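11S globulin seed storage protein (Amaranthus hypochondriacus, PDB 3QAC) probably serves as a seed storage protein, a nutrient reserve of the 11S globulin family built from two cupin domains. Local coordinates at residues I359-D362 with Q363-V367; E436-G439 with L440-R444. One frame throughout, in Å; residues are numbered along the deposited sequence.

Interaction 1. Residues I359-D362 with Q363-V367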
ATOM      1  N   ILE A 359      27.932   3.878   7.520  1.00 37.54           N
ATOM      2  CA  ILE A 359      26.706   3.137   7.311  1.00 36.49           C
ATOM      3  C   ILE A 359      27.048   1.690   7.000  1.00 38.54           C
ATOM      4  O   ILE A 359      27.970   1.399   6.221  1.00 36.51           O
ATOM      5  CB  ILE A 359      25.891   3.742   6.156  1.00 33.88           C
ATOM      6  CG1 ILE A 359      25.655   5.229   6.401  1.00 29.31           C
ATOM      7  CG2 ILE A 359      24.596   2.963   5.916  1.00 29.92           C
ATOM      8  CD1 ILE A 359      24.913   5.906   5.276  1.00 28.31           C
ATOM      9  N   VAL A 360      26.306   0.792   7.636  1.00 33.40           N
ATOM     10  CA  VAL A 360      26.534  -0.636   7.539  1.00 38.89           C
ATOM     11  C   VAL A 360      25.277  -1.321   7.020  1.00 39.43           C
ATOM     12  O   VAL A 360      24.153  -0.937   7.377  1.00 40.09           O
ATOM     13  CB  VAL A 360      26.844  -1.215   8.926  1.00 43.18           C
ATOM     14  CG1 VAL A 360      27.032  -2.736   8.861  1.00 44.43           C
ATOM     15  CG2 VAL A 360      28.055  -0.529   9.532  1.00 38.79           C
ATOM     16  N   ASN A 361      25.459  -2.347   6.200  1.00 39.07           N
ATOM     17  CA  ASN A 361      24.322  -3.038   5.619  1.00 37.78           C
ATOM     18  C   ASN A 361      23.987  -4.303   6.402  1.00 41.56           C
ATOM     19  O   ASN A 361      24.478  -4.498   7.514  1.00 43.31           O
ATOM     20  CB  ASN A 361      24.567  -3.329   4.137  1.00 36.92           C
ATOM     21  CG  ASN A 361      25.655  -4.354   3.916  1.00 41.37           C
ATOM     22  OD1 ASN A 361      26.163  -4.935   4.867  1.00 42.57           O
ATOM     23  ND2 ASN A 361      26.009  -4.589   2.653  1.00 39.52           N
ATOM     24  N   ASP A 362      23.156  -5.163   5.829  1.00 37.64           N
ATOM     25  CA  ASP A 362      22.695  -6.353   6.530  1.00 41.61           C
ATOM     26  C   ASP A 362      23.780  -7.413   6.629  1.00 47.66           C
ATOM     27  O   ASP A 362      23.644  -8.392   7.365  1.00 50.88           O
ATOM     28  CB  ASP A 362      21.479  -6.939   5.822  1.00 46.21           C
ATOM     29  CG  ASP A 362      21.728  -7.171   4.342  1.00 46.53           C
ATOM     30  OD1 ASP A 362      21.708  -8.336   3.911  1.00 54.31           O
ATOM     31  OD2 ASP A 362      21.942  -6.182   3.609  1.00 50.46           O
ATOM     32  N   GLN A 363      24.858  -7.204   5.884  1.00 45.19           N
ATOM     33  CA  GLN A 363      25.953  -8.167   5.802  1.00 53.41           C
ATOM     34  C   GLN A 363      27.050  -7.861   6.811  1.00 47.91           C
ATOM     35  O   GLN A 363      28.033  -8.588   6.904  1.00 53.63           O
ATOM     36  CB  GLN A 363      26.572  -8.133   4.400  1.00 51.10           C
ATOM     37  CG  GLN A 363      26.537  -9.441   3.666  1.00 57.64           C
ATOM     38  CD  GLN A 363      25.512  -9.426   2.578  1.00 60.95           C
ATOM     39  OE1 GLN A 363      24.324  -9.603   2.836  1.00 65.58           O
ATOM     40  NE2 GLN A 363      25.954  -9.189   1.347  1.00 60.60           N
ATOM     41  N   GLY A 364      26.893  -6.761   7.542  1.00 46.81           N
ATOM     42  CA  GLY A 364      27.920  -6.301   8.457  1.00 48.96           C
ATOM     43  C   GLY A 364      29.034  -5.575   7.720  1.00 51.03           C
ATOM     44  O   GLY A 364      30.103  -5.331   8.271  1.00 49.30           O
ATOM     45  N   GLN A 365      28.776  -5.226   6.463  1.00 49.23           N
ATOM     46  CA  GLN A 365      29.752  -4.521   5.635  1.00 44.77           C
ATOM     47  C   GLN A 365      29.483  -3.032   5.660  1.00 42.71           C
ATOM     48  O   GLN A 365      28.329  -2.602   5.570  1.00 37.77           O
ATOM     49  CB  GLN A 365      29.695  -5.020   4.180  1.00 45.81           C
ATOM     50  CG  GLN A 365      30.128  -6.467   4.005  1.00 53.13           C
ATOM     51  CD  GLN A 365      31.453  -6.759   4.711  1.00 64.95           C
ATOM     52  OE1 GLN A 365      32.496  -6.183   4.368  1.00 61.47           O
ATOM     53  NE2 GLN A 365      31.412  -7.647   5.707  1.00 65.33           N
ATOM     54  N   SER A 366      30.548  -2.246   5.778  1.00 40.88           N
ATOM     55  CA  SER A 366      30.437  -0.804   5.640  1.00 38.09           C
ATOM     56  C   SER A 366      30.086  -0.502   4.192  1.00 40.39           C
ATOM     57  O   SER A 366      30.680  -1.064   3.282  1.00 45.48           O
ATOM     58  CB  SER A 366      31.749  -0.124   6.027  1.00 38.56           C
ATOM     59  OG  SER A 366      31.709   1.271   5.750  1.00 40.27           O
ATOM     60  N   VAL A 367      29.094   0.345   3.959  1.00 39.40           N
ATOM     61  CA  VAL A 367      28.740   0.673   2.583  1.00 39.47           C
ATOM     62  C   VAL A 367      28.994   2.138   2.395  1.00 36.69           C
ATOM     63  O   VAL A 367      28.799   2.696   1.327  1.00 39.33           O
ATOM     64  CB  VAL A 367      27.281   0.337   2.255  1.00 39.07           C
ATOM     65  CG1 VAL A 367      27.092  -1.188   2.218  1.00 36.08           C
ATOM     66  CG2 VAL A 367      26.318   1.020   3.263  1.00 30.08           C
TER
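Asn361 and Gln365 grip each other twice where the hairpin of strands 354-360 and 366-373 reverses. Asn361 N donates to Gln365 O at 2.9 Å, and Gln365 N returns a bond to the side-chain oxygen, Asn361 OD1, at 3.1 Å. That oxygen also takes Gln363 N at 2.8 Å; the two donors arrive from opposite faces of the amide, Gln363 N standing well above its plane (61°) and Gln365 N tilted less. With CG between the backbone N and the carbonyl carbon (chi1 68°), the amide folds back over the chain that follows it, which is how one acceptor can serve two backbone N-H groups. A type I turn from Asn361 to Gly364 lies within this reach, closed by a weak bond from Gly364 N to Asn361 O.

Further out, Val367 N donates to Ile359 O at 2.7 Å, nearly straight at 170°. Between these backbone bonds Val360 and Ser366 form a non-hydrogen-bonded antiparallel pair. Val367 splits its branches: CG2 meets Ile359 CG2 at 3.7 Å, while CG1 lies 3.6 Å from Asn361 ND2, whose hydrogen bond goes to Ile16 O. Ile359 also packs on Leu19 and Phe384, and Gln363 makes backbone hydrogen bonds with the second subunit.

Were Asn361 replaced by alanine, the amide would be gone, and the N-H groups of Gln363 and Gln365 would probably be left without their shared acceptor, the turn less firmly held. The chemistry is that of a polar side chain standing in as a backbone acceptor, its amide fixed from both ends.

Interaction 2. Residues E436-G439 with L440-R444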
ATOM      1  N   GLU A 436      32.105  -6.425  32.259  1.00 58.46           N
ATOM      2  CA  GLU A 436      32.380  -5.842  30.949  1.00 61.75           C
ATOM      3  C   GLU A 436      31.036  -5.519  30.306  1.00 58.06           C
ATOM      4  O   GLU A 436      30.828  -4.436  29.765  1.00 57.47           O
ATOM      5  CB  GLU A 436      33.145  -6.823  30.063  1.00 63.32           C
ATOM      6  CG  GLU A 436      34.550  -7.155  30.538  1.00 66.87           C
ATOM      7  CD  GLU A 436      35.225  -8.201  29.661  1.00 63.24           C
ATOM      8  OE1 GLU A 436      36.343  -7.936  29.172  1.00 66.12           O
ATOM      9  OE2 GLU A 436      34.638  -9.286  29.462  1.00 63.01           O
ATOM     10  N   ALA A 437      30.126  -6.483  30.378  1.00 54.18           N
ATOM     11  CA  ALA A 437      28.759  -6.282  29.941  1.00 58.05           C
ATOM     12  C   ALA A 437      28.153  -5.020  30.558  1.00 56.50           C
ATOM     13  O   ALA A 437      27.597  -4.187  29.845  1.00 55.84           O
ATOM     14  CB  ALA A 437      27.918  -7.505  30.287  1.00 60.53           C
ATOM     15  N   PHE A 438      28.266  -4.884  31.880  1.00 56.05           N
ATOM     16  CA  PHE A 438      27.724  -3.730  32.599  1.00 54.42           C
ATOM     17  C   PHE A 438      28.183  -2.425  31.980  1.00 55.46           C
ATOM     18  O   PHE A 438      27.369  -1.567  31.642  1.00 59.25           O
ATOM     19  CB  PHE A 438      28.138  -3.767  34.071  1.00 61.23           C
ATOM     20  CG  PHE A 438      27.410  -2.765  34.943  1.00 62.71           C
ATOM     21  CD1 PHE A 438      27.811  -1.432  34.986  1.00 56.11           C
ATOM     22  CD2 PHE A 438      26.336  -3.168  35.736  1.00 60.63           C
ATOM     23  CE1 PHE A 438      27.145  -0.514  35.793  1.00 59.27           C
ATOM     24  CE2 PHE A 438      25.664  -2.262  36.552  1.00 62.45           C
ATOM     25  CZ  PHE A 438      26.070  -0.931  36.585  1.00 62.97           C
ATOM     26  N   GLY A 439      29.491  -2.271  31.838  1.00 50.15           N
ATOM     27  CA  GLY A 439      30.045  -1.070  31.246  1.00 54.25           C
ATOM     28  C   GLY A 439      29.604  -0.862  29.810  1.00 55.70           C
ATOM     29  O   GLY A 439      29.377   0.274  29.367  1.00 51.34           O
ATOM     30  N   LEU A 440      29.496  -1.963  29.070  1.00 53.41           N
ATOM     31  CA  LEU A 440      28.951  -1.893  27.726  1.00 53.61           C
ATOM     32  C   LEU A 440      27.553  -1.279  27.802  1.00 55.41           C
ATOM     33  O   LEU A 440      27.192  -0.435  26.982  1.00 52.05           O
ATOM     34  CB  LEU A 440      28.892  -3.281  27.095  1.00 54.78           C
ATOM     35  CG  LEU A 440      28.362  -3.333  25.661  0.67 55.06           C
ATOM     36  CD1 LEU A 440      29.127  -2.353  24.791  1.00 51.65           C
ATOM     37  CD2 LEU A 440      28.456  -4.752  25.103  1.00 54.66           C
ATOM     38  N   LYS A 441      26.780  -1.687  28.805  1.00 50.12           N
ATOM     39  CA  LYS A 441      25.421  -1.189  28.957  1.00 48.84           C
ATOM     40  C   LYS A 441      25.350   0.245  29.462  1.00 55.70           C
ATOM     41  O   LYS A 441      24.552   1.033  28.957  1.00 58.13           O
ATOM     42  CB  LYS A 441      24.590  -2.090  29.871  1.00 47.88           C
ATOM     43  CG  LYS A 441      24.264  -3.443  29.273  1.00 51.94           C
ATOM     44  CD  LYS A 441      23.212  -4.188  30.092  1.00 50.81           C
ATOM     45  CE  LYS A 441      21.899  -3.429  30.154  1.00 47.53           C
ATOM     46  NZ  LYS A 441      20.837  -4.232  30.825  1.00 51.16           N
ATOM     47  N   PHE A 442      26.163   0.597  30.453  1.00 53.57           N
ATOM     48  CA  PHE A 442      25.899   1.837  31.184  1.00 52.43           C
ATOM     49  C   PHE A 442      26.957   2.930  31.089  1.00 52.41           C
ATOM     50  O   PHE A 442      26.721   4.053  31.511  1.00 55.36           O
ATOM     51  CB  PHE A 442      25.576   1.525  32.641  1.00 53.03           C
ATOM     52  CG  PHE A 442      24.408   0.604  32.809  1.00 53.68           C
ATOM     53  CD1 PHE A 442      23.109   1.076  32.676  1.00 55.81           C
ATOM     54  CD2 PHE A 442      24.604  -0.736  33.099  1.00 54.97           C
ATOM     55  CE1 PHE A 442      22.021   0.231  32.834  1.00 53.11           C
ATOM     56  CE2 PHE A 442      23.520  -1.590  33.259  1.00 59.04           C
ATOM     57  CZ  PHE A 442      22.224  -1.106  33.127  1.00 54.16           C
ATOM     58  N   ASN A 443      28.111   2.610  30.523  1.00 53.41           N
ATOM     59  CA  ASN A 443      29.179   3.593  30.376  1.00 53.60           C
ATOM     60  C   ASN A 443      28.771   4.804  29.565  1.00 55.40           C
ATOM     61  O   ASN A 443      29.453   5.824  29.567  1.00 60.58           O
ATOM     62  CB  ASN A 443      30.415   2.941  29.770  1.00 52.21           C
ATOM     63  CG  ASN A 443      31.110   2.060  30.753  1.00 51.60           C
ATOM     64  OD1 ASN A 443      30.652   1.936  31.884  1.00 51.82           O
ATOM     65  ND2 ASN A 443      32.218   1.446  30.350  1.00 47.93           N
ATOM     66  N   ARG A 444      27.643   4.687  28.879  1.00 57.11           N
ATOM     67  CA  ARG A 444      27.158   5.745  28.008  1.00 55.45           C
ATOM     68  C   ARG A 444      25.783   6.232  28.487  1.00 56.01           C
ATOM     69  O   ARG A 444      24.758   5.721  28.047  1.00 52.19           O
ATOM     70  CB  ARG A 444      27.083   5.222  26.573  1.00 55.67           C
ATOM     71  CG  ARG A 444      26.505   6.206  25.600  1.00 56.88           C
ATOM     72  CD  ARG A 444      27.264   7.494  25.660  1.00 55.13           C
ATOM     73  NE  ARG A 444      28.610   7.316  25.155  1.00 55.38           N
ATOM     74  CZ  ARG A 444      29.513   8.284  25.119  1.00 59.90           C
ATOM     75  NH1 ARG A 444      29.197   9.493  25.571  1.00 58.37           N
ATOM     76  NH2 ARG A 444      30.725   8.047  24.636  1.00 62.01           N
TER
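Phe438 and Phe442, one helical turn apart, form an aromatic i to i+4 pair near the C-terminal end of helix 434-442, while the backbone beneath them keeps the i to i+4 pattern. Phe442 sets its CD2 over the centre of one face of the Phe438 ring, 3.6 Å above the plane, with Phe438 CE1 the nearest atom to Phe442 CD2 at 3.7 Å. The planes meet at 48° with centroids 4.7 Å apart, an oblique pair that is neither a stack nor an edge-to-face arrangement. Different first torsions bring the rings together: CG of Phe438 lies anti to its own N (chi1 -169°) and the ring leans forward along the helix, whereas CG of Phe442 sits beside its N (chi1 -58°) and the ring leans back. Lys441 CB covers part of one face of the Phe442 ring, offset toward the rim.

Beneath the rings, Phe442 N donates to Phe438 O at 2.7 Å. Just before it in the chain, Leu440 N donates to Glu436 O at 2.9 Å and Lys441 N to Ala437 O at 2.8 Å. Phe438 O receives a weak second bond from Lys441 N, so one carbonyl serves two successive amides near the end of the helix.

The amine of Lys441 reaches away from this contact: NZ bonds to Leu421 O and makes a salt bridge with Asp126 of the second subunit. Ala437 and Leu440 rest on helix 423-430, touching Ile423 and Val426 respectively, and Leu440 and Phe442 reach Ile418 and Arg419 of helix 417-420. The helix thus packs against two preceding helices, while Leu440 also meets Phe224 of the second subunit.

In the fold
Interaction 1 and interaction 2 follow one another along the chain, the hairpin turn of 359-367 closing before the helical stretch 436-444 begins. Their centres lie 24 Å apart and their nearest atoms about 15 Å, so neither touches the other. They show two local ways of ordering a chain: a side-chain amide holding a turn together, and a pair of rings lying along a helix. What they share is the second subunit, against which both lie, consistent with peripheral elements of this cupin fold joining subunits in the assembly. The hairpin shares a sheet with strand 335-341, and helix 434-442 comes between strands 408-410 and 449-450, which both pair with 335-341.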